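Local atomic coordinates of complement factor H (Mus musculus, PDB entry 2YBY), a protein that probably regulates complement in the mouse as part of innate immunity, here represented by its sixth and seventh sushi domains. Residues Pro8-Tyr12 and Gly13-Tyr17. The protein carries 1 engineered substitution. Residues are numbered along the deposited sequence; the frame is centred on the assembly and turned at random.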
# COMPACT_ATOMS: atom_id res chain seq x y z
N PRO A 8 12.07 0.88 -14.60
CA PRO A 8 10.87 0.28 -14.02
C PRO A 8 9.60 1.07 -14.26
O PRO A 8 9.52 2.24 -13.87
CB PRO A 8 11.20 0.21 -12.53
CG PRO A 8 12.09 1.33 -12.28
CD PRO A 8 12.86 1.58 -13.56
N GLN A 9 8.62 0.42 -14.91
CA GLN A 9 7.30 1.03 -15.16
C GLN A 9 6.23 0.10 -14.59
O GLN A 9 6.21 -1.06 -14.93
CB GLN A 9 7.08 1.25 -16.63
CG GLN A 9 8.16 2.14 -17.20
CD GLN A 9 7.88 2.57 -18.61
OE1 GLN A 9 7.15 3.53 -18.84
NE2 GLN A 9 8.44 1.86 -19.57
N PHE A 10 5.40 0.60 -13.66
CA PHE A 10 4.43 -0.23 -12.95
C PHE A 10 3.13 0.54 -12.72
O PHE A 10 3.12 1.74 -12.96
CB PHE A 10 5.03 -0.69 -11.60
CG PHE A 10 5.69 0.39 -10.78
CD1 PHE A 10 7.03 0.75 -10.99
CD2 PHE A 10 4.97 1.12 -9.85
CE1 PHE A 10 7.64 1.73 -10.21
CE2 PHE A 10 5.57 2.14 -9.11
CZ PHE A 10 6.89 2.45 -9.30
N LYS A 11 2.04 -0.14 -12.33
CA LYS A 11 0.77 0.54 -12.13
C LYS A 11 0.70 1.28 -10.82
O LYS A 11 1.31 0.89 -9.82
CB LYS A 11 -0.42 -0.44 -12.18
CG LYS A 11 -0.65 -1.07 -13.54
CD LYS A 11 -2.06 -1.66 -13.66
CE LYS A 11 -3.07 -0.70 -14.23
NZ LYS A 11 -4.40 -1.35 -14.39
N TYR A 12 -0.11 2.32 -10.82
CA TYR A 12 -0.46 3.11 -9.68
C TYR A 12 0.66 3.83 -8.95
O TYR A 12 0.52 4.17 -7.78
CB TYR A 12 -1.27 2.27 -8.70
CG TYR A 12 -2.36 1.46 -9.36
CD1 TYR A 12 -3.36 2.07 -10.11
CD2 TYR A 12 -2.42 0.08 -9.20
CE1 TYR A 12 -4.40 1.33 -10.67
CE2 TYR A 12 -3.45 -0.67 -9.77
CZ TYR A 12 -4.41 -0.04 -10.53
OH TYR A 12 -5.45 -0.77 -11.10
N GLY A 13 1.72 4.13 -9.66
CA GLY A 13 2.81 4.90 -9.11
C GLY A 13 3.98 5.00 -10.06
O GLY A 13 3.96 4.46 -11.18
N ARG A 14 5.02 5.67 -9.55
CA ARG A 14 6.22 5.91 -10.35
C ARG A 14 7.42 6.28 -9.53
O ARG A 14 7.30 6.80 -8.45
CB ARG A 14 5.97 7.07 -11.35
CG ARG A 14 5.47 8.30 -10.60
CD ARG A 14 4.41 9.07 -11.31
NE ARG A 14 3.06 8.51 -11.14
CZ ARG A 14 2.42 7.69 -11.98
NH1 ARG A 14 3.02 7.27 -13.10
NH2 ARG A 14 1.19 7.28 -11.71
N LEU A 15 8.60 6.08 -10.09
CA LEU A 15 9.81 6.60 -9.49
C LEU A 15 9.73 8.12 -9.41
O LEU A 15 9.17 8.80 -10.30
CB LEU A 15 11.04 6.30 -10.39
CG LEU A 15 11.46 4.86 -10.60
CD1 LEU A 15 12.91 4.78 -11.10
CD2 LEU A 15 11.29 4.04 -9.40
N TYR A 16 10.38 8.68 -8.38
CA TYR A 16 10.63 10.10 -8.33
C TYR A 16 11.74 10.36 -9.37
O TYR A 16 12.53 9.47 -9.69
CB TYR A 16 11.16 10.55 -6.97
CG TYR A 16 10.12 10.64 -5.87
CD1 TYR A 16 9.43 11.82 -5.63
CD2 TYR A 16 9.89 9.57 -5.02
CE1 TYR A 16 8.48 11.91 -4.62
CE2 TYR A 16 8.99 9.66 -3.97
CZ TYR A 16 8.32 10.85 -3.74
OH TYR A 16 7.41 10.90 -2.69
N TYR A 17 11.77 11.57 -9.93
CA TYR A 17 12.84 11.95 -10.88
C TYR A 17 12.94 11.05 -12.09
O TYR A 17 14.03 10.79 -12.60
CB TYR A 17 14.20 11.95 -10.17
CG TYR A 17 14.15 12.85 -8.97
CD1 TYR A 17 13.80 14.18 -9.09
CD2 TYR A 17 14.44 12.36 -7.70
CE1 TYR A 17 13.71 15.01 -7.98
CE2 TYR A 17 14.39 13.19 -6.59
CZ TYR A 17 14.02 14.51 -6.73
OH TYR A 17 13.94 15.34 -5.64
O HOH W 1 8.35 4.58 -12.86
O HOH W 2 5.73 3.43 -13.09
O HOH W 3 1.88 4.37 -13.32
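The ring of F10 lies against the backbone of G13, its CE2 3.4 Å from G13 C, while CZ reaches on to R14 CA. With chi1 at 47°, CG sits between the backbone N and the carbonyl carbon, which turns the ring back against the start of the strand that follows. Glycine suits position 13 because a CB there would crowd both F10 CE2 and the carbonyl oxygen of Y12, and its extended 175/-178° backbone is one that other residues rarely adopt. Further along, P8 and L15 meet at about a right angle, P8 CG 3.7 Å from L15 CD1; the compact proline ring and the branched leucine are both buried, and L52 touches P8 as well as the partly exposed F10. The chain here doubles back at K11-Y12 and enters strand 13-15, an edge strand of a three-stranded antiparallel sheet in a sushi (SCR) domain, paired with strand 32-37. On the looser side, water replaces direct pairing between the two arms. One water accepts from F10 N and donates to G13 O (2.8 Å), lying over the centre of the F10 ring, 3.6 Å above its plane; another links P8 O to L15 N. A third donates to F10 O and takes a weak bond from R14 NH1, and arginine's long, branched end lets NH2 form a salt bridge with D38 at the same time.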